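Local atomic coordinates of DNA repair and recombination protein RadB (Thermococcus kodakarensis, PDB entry 2CVH), a protein that probably takes part in DNA repair and homologous recombination, binding DNA and hydrolysing ATP only very weakly, without promoting strand exchange. Residues 51-56 and 83-88; 93-98 and 136-141; 110-115 and 150-155. All blocks are in the same frame, centred on the assembly; numbering follows the deposited sequence.

Contact 1 (51-56 and 83-88); sequences VDTEGG and FTPSDF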
loop_
_atom_site.group_PDB
_atom_site.type_symbol
_atom_site.label_atom_id
_atom_site.label_comp_id
_atom_site.label_asym_id
_atom_site.label_seq_id
_atom_site.Cartn_x
_atom_site.Cartn_y
_atom_site.Cartn_z
ATOM N N VAL A 51 6.929 -1.710 6.408
ATOM C CA VAL A 51 6.622 -1.316 7.778
ATOM C C VAL A 51 5.270 -1.928 8.087
ATOM O O VAL A 51 4.231 -1.456 7.611
ATOM C CB VAL A 51 6.585 0.221 7.925
ATOM C CG1 VAL A 51 6.282 0.600 9.357
ATOM C CG2 VAL A 51 7.930 0.818 7.481
ATOM N N ASP A 52 5.301 -3.024 8.835
ATOM C CA ASP A 52 4.098 -3.747 9.164
ATOM C C ASP A 52 3.660 -3.540 10.577
ATOM O O ASP A 52 4.032 -4.295 11.470
ATOM C CB ASP A 52 4.286 -5.233 8.896
ATOM C CG ASP A 52 2.969 -5.992 8.875
ATOM O OD1 ASP A 52 1.879 -5.369 8.837
ATOM O OD2 ASP A 52 3.016 -7.226 8.886
ATOM N N THR A 53 2.808 -2.552 10.766
ATOM C CA THR A 53 2.294 -2.229 12.080
ATOM C C THR A 53 1.060 -3.063 12.384
ATOM O O THR A 53 0.753 -3.317 13.537
ATOM C CB THR A 53 1.935 -0.733 12.146
ATOM O OG1 THR A 53 2.878 0.012 11.362
ATOM C CG2 THR A 53 2.013 -0.224 13.575
ATOM N N GLU A 54 0.392 -3.520 11.330
ATOM C CA GLU A 54 -0.847 -4.291 11.435
ATOM C C GLU A 54 -0.682 -5.824 11.383
ATOM O O GLU A 54 -1.662 -6.566 11.485
ATOM C CB GLU A 54 -1.812 -3.817 10.326
ATOM C CG GLU A 54 -3.286 -4.220 10.492
ATOM C CD GLU A 54 -3.864 -4.898 9.246
ATOM O OE1 GLU A 54 -4.171 -6.111 9.316
ATOM O OE2 GLU A 54 -4.005 -4.226 8.198
ATOM N N GLY A 55 0.541 -6.314 11.244
ATOM C CA GLY A 55 0.713 -7.751 11.175
ATOM C C GLY A 55 -0.032 -8.322 9.980
ATOM O O GLY A 55 -0.546 -9.434 10.039
ATOM N N GLY A 56 -0.114 -7.545 8.901
ATOM C CA GLY A 56 -0.779 -8.002 7.692
ATOM C C GLY A 56 0.147 -8.748 6.747
ATOM O O GLY A 56 -0.301 -9.319 5.757
ATOM N N PHE A 83 9.715 -4.380 9.278
ATOM C CA PHE A 83 9.761 -3.508 10.450
ATOM C C PHE A 83 8.447 -3.731 11.152
ATOM O O PHE A 83 7.389 -3.618 10.542
ATOM C CB PHE A 83 9.891 -2.028 10.052
ATOM C CG PHE A 83 11.126 -1.725 9.253
ATOM C CD1 PHE A 83 11.148 -1.930 7.882
ATOM C CD2 PHE A 83 12.271 -1.251 9.876
ATOM C CE1 PHE A 83 12.286 -1.672 7.130
ATOM C CE2 PHE A 83 13.423 -0.987 9.133
ATOM C CZ PHE A 83 13.431 -1.197 7.757
ATOM N N THR A 84 8.497 -4.015 12.441
ATOM C CA THR A 84 7.281 -4.304 13.176
ATOM C C THR A 84 7.015 -3.345 14.328
ATOM O O THR A 84 6.917 -3.767 15.477
ATOM C CB THR A 84 7.341 -5.760 13.698
ATOM O OG1 THR A 84 8.645 -6.001 14.247
ATOM C CG2 THR A 84 7.103 -6.764 12.571
ATOM N N PRO A 85 6.833 -2.045 14.032
ATOM C CA PRO A 85 6.576 -1.045 15.071
ATOM C C PRO A 85 5.330 -1.403 15.867
ATOM O O PRO A 85 5.156 -0.960 17.008
ATOM C CB PRO A 85 6.376 0.231 14.257
ATOM C CG PRO A 85 5.759 -0.273 12.999
ATOM C CD PRO A 85 6.642 -1.453 12.696
ATOM N N SER A 86 4.467 -2.173 15.212
ATOM C CA SER A 86 3.203 -2.698 15.729
ATOM C C SER A 86 2.399 -1.913 16.784
ATOM O O SER A 86 1.239 -1.567 16.538
ATOM C CB SER A 86 3.400 -4.167 16.131
ATOM O OG SER A 86 3.965 -4.908 15.051
ATOM N N ASP A 87 2.985 -1.616 17.941
ATOM C CA ASP A 87 2.254 -0.866 18.954
ATOM C C ASP A 87 2.243 0.631 18.651
ATOM O O ASP A 87 2.337 1.459 19.551
ATOM C CB ASP A 87 2.801 -1.133 20.363
ATOM C CG ASP A 87 1.733 -0.966 21.449
ATOM O OD1 ASP A 87 1.488 0.178 21.881
ATOM O OD2 ASP A 87 1.127 -1.982 21.865
ATOM N N PHE A 88 2.144 0.966 17.369
ATOM C CA PHE A 88 2.066 2.343 16.889
ATOM C C PHE A 88 2.892 3.454 17.557
ATOM O O PHE A 88 2.548 4.638 17.442
ATOM C CB PHE A 88 0.588 2.763 16.793
ATOM C CG PHE A 88 -0.249 2.385 18.004
ATOM C CD1 PHE A 88 -0.131 3.087 19.208
ATOM C CD2 PHE A 88 -1.152 1.320 17.939
ATOM C CE1 PHE A 88 -0.897 2.735 20.322
ATOM C CE2 PHE A 88 -1.923 0.961 19.050
ATOM C CZ PHE A 88 -1.794 1.669 20.240
HETATM O O HOH W 1 2.893 -6.193 12.792
#
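Asp52 and Phe83 are tied together by a single backbone hydrogen bond, Asp52 N to Phe83 O at 2.8 Å, bent to 151° at the hydrogen. It belongs to the parallel pairing of Val51 with Phe83, whose side chains lie on the same face of the sheet. Further on, a water takes over: it donates to Asp52 O at 2.6 Å and is also hydrogen-bonded to Ser86 OG at 2.8 Å. The chains then draw together again, and Ser86 CA makes a C-H...O contact of 3.3 Å with Thr53 O.

Van der Waals packing centres on Pro85. Val51 CG1, anti to its backbone N (chi1 -179°), comes within 3.8 Å of Pro85 CG, the two side chains crossing at about a right angle; the hydroxyl oxygen OG1 of Thr53 lies against the same ring carbon. Thr53 CG2 is pressed against Ser86, only 3.5 Å from its CA, which is tight for two carbons.

The carboxylate of Asp52 serves its own loop instead. Its OD1 accepts Gly56 N at 3.0 Å through the syn lone pair, while OD2 accepts Phe57 N, so the turn after the strand is gripped by both oxygens. This is the place where neighbouring parallel strands of a RecA-like P-loop ATPase run out into loops, with the Asp52 side chain about 7 Å from that of Thr34 in the predicted ATP site.

Contact 2 (93-98 and 136-141); sequences RVIGSL and QVLLWI
Ile95 packs against both Val137 and Leu138 and meets each with a different inclination. Its CG2 branch, anti to the backbone N, does most of the touching: it lies 3.8 Å from Val137 CG1, the two side chains crossing obliquely, and 4.0 Å from Leu138 CD2. Against Leu138 the isoleucine stands at about a right angle, and its other end, CD1, comes to 4.2 Å from Leu138 CD1. The CB of Leu138 does not point straight at helix 90-101, but the end of its side chain swings nearer. Val137 CG1 also rests against the main chain, 3.7 Å from Ile95 O.

The segments belong to two helices that run nearly parallel, their short axes 9.4 Å apart and inclined at 20°. No hydrogen bond passes between them, and the five side chains that carry the contact, all buried, are aliphatic. Such side-by-side helices on one face of a central sheet are a feature of the three-layer alpha/beta core of RecA-like ATPases, and helix 90-101 rests here on strands 47-52 and 80-83.

One turn further along, Leu98 and Ile141 meet in another way, the end of one side chain against the base of the other. Ile141 extends its chain (chi2 166°) and brings CD1 to 3.5 Å from Leu98 CB, and the same methyl group lies 3.9 Å from Ile95 O. At its own far end Leu98 keeps a looser touch, CD1 standing 4.5 Å from Leu138 CD2.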
loop_
_atom_site.group_PDB
_atom_site.type_symbol
_atom_site.label_atom_id
_atom_site.label_comp_id
_atom_site.label_asym_id
_atom_site.label_seq_id
_atom_site.Cartn_x
_atom_site.Cartn_y
_atom_site.Cartn_z
ATOM N N ARG A 93 9.298 6.492 14.426
ATOM C CA ARG A 93 10.734 6.244 14.592
ATOM C C ARG A 93 11.260 5.364 13.461
ATOM O O ARG A 93 12.361 5.579 12.937
ATOM C CB ARG A 93 11.005 5.567 15.935
ATOM C CG ARG A 93 10.212 6.171 17.073
ATOM C CD ARG A 93 10.456 5.436 18.382
ATOM N NE ARG A 93 9.446 5.777 19.384
ATOM C CZ ARG A 93 8.958 4.928 20.283
ATOM N NH1 ARG A 93 9.377 3.666 20.322
ATOM N NH2 ARG A 93 8.058 5.352 21.155
ATOM N N VAL A 94 10.438 4.388 13.085
ATOM C CA VAL A 94 10.740 3.436 12.021
ATOM C C VAL A 94 10.751 4.183 10.696
ATOM O O VAL A 94 11.657 4.007 9.882
ATOM C CB VAL A 94 9.668 2.306 11.971
ATOM C CG1 VAL A 94 9.720 1.559 10.640
ATOM C CG2 VAL A 94 9.869 1.348 13.142
ATOM N N ILE A 95 9.740 5.026 10.491
ATOM C CA ILE A 95 9.647 5.798 9.262
ATOM C C ILE A 95 10.836 6.740 9.205
ATOM O O ILE A 95 11.473 6.887 8.163
ATOM C CB ILE A 95 8.304 6.523 9.167
ATOM C CG1 ILE A 95 7.196 5.483 8.966
ATOM C CG2 ILE A 95 8.313 7.491 8.008
ATOM C CD1 ILE A 95 5.826 6.048 8.894
ATOM N N GLY A 96 11.188 7.297 10.361
ATOM C CA GLY A 96 12.336 8.174 10.434
ATOM C C GLY A 96 13.580 7.382 10.076
ATOM O O GLY A 96 14.380 7.818 9.241
ATOM N N SER A 97 13.708 6.181 10.642
ATOM C CA SER A 97 14.869 5.332 10.377
ATOM C C SER A 97 14.985 5.032 8.881
ATOM O O SER A 97 16.088 5.036 8.303
ATOM C CB SER A 97 14.782 4.019 11.179
ATOM O OG SER A 97 13.883 3.066 10.611
ATOM N N LEU A 98 13.829 4.812 8.257
ATOM C CA LEU A 98 13.753 4.497 6.837
ATOM C C LEU A 98 14.523 5.461 5.961
ATOM O O LEU A 98 14.964 5.096 4.863
ATOM C CB LEU A 98 12.295 4.441 6.384
ATOM C CG LEU A 98 11.499 3.197 6.780
ATOM C CD1 LEU A 98 10.168 3.219 6.054
ATOM C CD2 LEU A 98 12.280 1.936 6.411
ATOM N N GLN A 136 5.117 13.143 5.183
ATOM C CA GLN A 136 6.153 13.977 4.593
ATOM C C GLN A 136 7.480 13.234 4.505
ATOM O O GLN A 136 8.178 13.346 3.493
ATOM C CB GLN A 136 6.316 15.295 5.352
ATOM C CG GLN A 136 5.389 16.388 4.837
ATOM C CD GLN A 136 5.375 16.463 3.309
ATOM O OE1 GLN A 136 4.332 16.259 2.679
ATOM N NE2 GLN A 136 6.536 16.740 2.709
ATOM N N VAL A 137 7.837 12.489 5.552
ATOM C CA VAL A 137 9.078 11.720 5.516
ATOM C C VAL A 137 8.983 10.683 4.391
ATOM O O VAL A 137 9.912 10.534 3.594
ATOM C CB VAL A 137 9.382 11.045 6.877
ATOM C CG1 VAL A 137 10.660 10.184 6.789
ATOM C CG2 VAL A 137 9.558 12.111 7.941
ATOM N N LEU A 138 7.823 10.051 4.250
ATOM C CA LEU A 138 7.638 9.053 3.194
ATOM C C LEU A 138 7.738 9.686 1.805
ATOM O O LEU A 138 8.348 9.102 0.897
ATOM C CB LEU A 138 6.298 8.311 3.372
ATOM C CG LEU A 138 6.279 7.392 4.603
ATOM C CD1 LEU A 138 4.871 6.897 4.916
ATOM C CD2 LEU A 138 7.263 6.221 4.407
ATOM N N LEU A 139 7.148 10.870 1.621
ATOM C CA LEU A 139 7.229 11.549 0.318
ATOM C C LEU A 139 8.695 11.904 0.031
ATOM O O LEU A 139 9.185 11.739 -1.087
ATOM C CB LEU A 139 6.347 12.812 0.277
ATOM C CG LEU A 139 6.318 13.572 -1.068
ATOM C CD1 LEU A 139 5.805 12.710 -2.216
ATOM C CD2 LEU A 139 5.463 14.789 -0.914
ATOM N N TRP A 140 9.399 12.338 1.070
ATOM C CA TRP A 140 10.823 12.676 0.998
ATOM C C TRP A 140 11.592 11.419 0.545
ATOM O O TRP A 140 12.395 11.464 -0.398
ATOM C CB TRP A 140 11.279 13.079 2.404
ATOM C CG TRP A 140 12.509 13.921 2.519
ATOM C CD1 TRP A 140 13.266 14.441 1.503
ATOM C CD2 TRP A 140 13.118 14.358 3.743
ATOM N NE1 TRP A 140 14.312 15.179 2.024
ATOM C CE2 TRP A 140 14.241 15.147 3.395
ATOM C CE3 TRP A 140 12.822 14.161 5.102
ATOM C CZ2 TRP A 140 15.072 15.739 4.358
ATOM C CZ3 TRP A 140 13.648 14.744 6.058
ATOM C CH2 TRP A 140 14.760 15.528 5.680
ATOM N N ILE A 141 11.338 10.294 1.213
ATOM C CA ILE A 141 12.001 9.036 0.845
ATOM C C ILE A 141 11.683 8.678 -0.611
ATOM O O ILE A 141 12.596 8.359 -1.392
ATOM C CB ILE A 141 11.593 7.832 1.783
ATOM C CG1 ILE A 141 12.152 8.043 3.194
ATOM C CG2 ILE A 141 12.089 6.497 1.217
ATOM C CD1 ILE A 141 11.536 7.130 4.242
#

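Contact 3 (110-115 and 150-155); sequences VVDSIT and IVINQV
Val111 is held to the neighbouring strand through both its backbone groups: its N donates to Ile150 O at 3.0 Å, and its O accepts Ile152 N at 3.1 Å, the second bond nearly straight at 170°. The strands are parallel, with short axes 5.0 Å apart and inclined at 15°, and Val110 pairs with Ile150 as Val111 does with Val151. Beyond Asp112 the chain turns out of the strand at a peptide bond into Ser113 that is modelled as cis.

On the face with Val110, Asp112, Ile150 and Ile152, Ile152 carries the packing. Its CD1 lies 4.0 Å from Val110 CG1, while CG2, anti to the backbone N, leans on the carboxylate, 3.8 Å from Asp112 OD1. Helix 33-44 closes over this face, with Lys33 and Ala37 against Ile152. Past the strand ends the contact becomes wet: a water accepts Gln154 N at 2.8 Å and also bonds to OG1 of the poorly ordered Thr115.

The hydrophobic run ending in Asp112 is consistent with a Walker B strand. Asp112 OD2 has a weak bond from Tyr50 OH, while OD1 lies close to the carboxylate oxygen Glu54 OE2; Gln154 OE1 accepts from Lys33 NZ of the predicted ATP site. The chemistry thus changes along the strands, from aliphatic groups inside to carboxylate and amide beside the P-loop, consistent with polar groups gathered where nucleotide would bind.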
loop_
_atom_site.group_PDB
_atom_site.type_symbol
_atom_site.label_atom_id
_atom_site.label_comp_id
_atom_site.label_asym_id
_atom_site.label_seq_id
_atom_site.Cartn_x
_atom_site.Cartn_y
_atom_site.Cartn_z
ATOM N N VAL A 110 6.518 0.003 1.695
ATOM C CA VAL A 110 5.121 -0.292 1.980
ATOM C C VAL A 110 4.929 -0.016 3.443
ATOM O O VAL A 110 5.747 -0.438 4.258
ATOM C CB VAL A 110 4.741 -1.795 1.730
ATOM C CG1 VAL A 110 3.278 -2.015 2.093
ATOM C CG2 VAL A 110 5.025 -2.210 0.268
ATOM N N VAL A 111 3.915 0.771 3.779
ATOM C CA VAL A 111 3.631 1.038 5.183
ATOM C C VAL A 111 2.252 0.445 5.399
ATOM O O VAL A 111 1.376 0.593 4.549
ATOM C CB VAL A 111 3.669 2.546 5.533
ATOM C CG1 VAL A 111 3.463 2.725 7.037
ATOM C CG2 VAL A 111 5.018 3.153 5.119
ATOM N N ASP A 112 2.068 -0.266 6.502
ATOM C CA ASP A 112 0.799 -0.922 6.766
ATOM C C ASP A 112 0.547 -0.901 8.256
ATOM O O ASP A 112 0.943 -1.821 8.958
ATOM C CB ASP A 112 0.891 -2.368 6.247
ATOM C CG ASP A 112 -0.417 -3.144 6.355
ATOM O OD1 ASP A 112 -1.386 -2.682 7.000
ATOM O OD2 ASP A 112 -0.462 -4.248 5.772
ATOM N N SER A 113 -0.201 0.077 8.739
ATOM C CA SER A 113 -0.817 1.111 7.927
ATOM C C SER A 113 -0.688 2.421 8.681
ATOM O O SER A 113 0.016 3.323 8.246
ATOM C CB SER A 113 -2.295 0.775 7.744
ATOM O OG SER A 113 -2.927 0.505 8.985
ATOM N N ILE A 114 -1.381 2.470 9.823
ATOM C CA ILE A 114 -1.455 3.578 10.794
ATOM C C ILE A 114 -2.814 4.300 10.935
ATOM O O ILE A 114 -3.031 5.383 10.380
ATOM C CB ILE A 114 -0.259 4.610 10.710
ATOM C CG1 ILE A 114 -0.120 5.333 12.057
ATOM C CG2 ILE A 114 -0.450 5.643 9.576
ATOM C CD1 ILE A 114 0.976 6.362 12.092
ATOM N N THR A 115 -3.741 3.682 11.668
ATOM C CA THR A 115 -5.042 4.304 11.889
ATOM C C THR A 115 -5.944 3.677 12.964
ATOM O O THR A 115 -7.174 3.751 12.869
ATOM C CB THR A 115 -5.829 4.495 10.559
ATOM O OG1 THR A 115 -5.086 3.948 9.460
ATOM C CG2 THR A 115 -6.049 5.978 10.289
ATOM N N ILE A 150 3.747 2.822 -1.058
ATOM C CA ILE A 150 2.363 2.393 -0.934
ATOM C C ILE A 150 1.973 2.548 0.512
ATOM O O ILE A 150 2.674 2.090 1.422
ATOM C CB ILE A 150 2.169 0.915 -1.355
ATOM C CG1 ILE A 150 2.429 0.755 -2.854
ATOM C CG2 ILE A 150 0.743 0.451 -0.984
ATOM C CD1 ILE A 150 2.643 -0.701 -3.304
ATOM N N VAL A 151 0.868 3.247 0.728
ATOM C CA VAL A 151 0.347 3.483 2.058
ATOM C C VAL A 151 -0.987 2.719 2.142
ATOM O O VAL A 151 -1.959 3.042 1.462
ATOM C CB VAL A 151 0.129 5.003 2.295
ATOM C CG1 VAL A 151 -0.573 5.214 3.589
ATOM C CG2 VAL A 151 1.465 5.732 2.316
ATOM N N ILE A 152 -0.999 1.661 2.928
ATOM C CA ILE A 152 -2.176 0.842 3.078
ATOM C C ILE A 152 -2.974 1.290 4.292
ATOM O O ILE A 152 -2.404 1.604 5.322
ATOM C CB ILE A 152 -1.767 -0.646 3.164
ATOM C CG1 ILE A 152 -1.359 -1.139 1.779
ATOM C CG2 ILE A 152 -2.881 -1.503 3.766
ATOM C CD1 ILE A 152 -0.666 -2.500 1.791
ATOM N N ASN A 153 -4.292 1.399 4.140
ATOM C CA ASN A 153 -5.155 1.801 5.247
ATOM C C ASN A 153 -6.480 1.062 5.097
ATOM O O ASN A 153 -6.771 0.509 4.040
ATOM C CB ASN A 153 -5.448 3.310 5.184
ATOM C CG ASN A 153 -4.197 4.150 5.040
ATOM O OD1 ASN A 153 -3.522 4.446 6.022
ATOM N ND2 ASN A 153 -3.876 4.539 3.808
ATOM N N GLN A 154 -7.293 1.076 6.144
ATOM C CA GLN A 154 -8.614 0.462 6.084
ATOM C C GLN A 154 -9.622 1.508 5.553
ATOM O O GLN A 154 -9.451 2.722 5.739
ATOM C CB GLN A 154 -9.046 -0.023 7.465
ATOM C CG GLN A 154 -8.150 -1.091 8.059
ATOM C CD GLN A 154 -8.094 -2.342 7.206
ATOM O OE1 GLN A 154 -7.015 -2.841 6.896
ATOM N NE2 GLN A 154 -9.257 -2.866 6.836
ATOM N N VAL A 155 -10.679 1.026 4.913
ATOM C CA VAL A 155 -11.720 1.885 4.334
ATOM C C VAL A 155 -12.664 2.571 5.362
ATOM O O VAL A 155 -12.582 2.304 6.562
ATOM C CB VAL A 155 -12.574 1.040 3.330
ATOM C CG1 VAL A 155 -13.392 -0.023 4.084
ATOM C CG2 VAL A 155 -13.462 1.933 2.464
HETATM O O HOH W 2 -5.244 1.194 8.757
HETATM O O HOH W 3 -7.214 2.802 8.340
#

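Overall arrangement
Contacts 1 and 3 belong to one sheet, in which strands 47-52 and 106-112 are neighbours, joined by backbone bonds between Val51, Thr53 and Asp112. Contact 3 sits near the centre of the chain; contact 1, at the outer strand 80-83, is only partly buried. Contact 2 lies in the helical layer and reaches both: Leu98 and Val94 pack on Val51 and Phe83 of contact 1, and Leu138 CD1 lies 3.8 Å from Val111 CG2 of contact 3. The helix-helix contact is wholly apolar between its side chains, whereas both sheet contacts combine main-chain bonding with water-linked loops. Contact 3 touches the predicted ATP site; of contact 1, Asp52 is merely nearby.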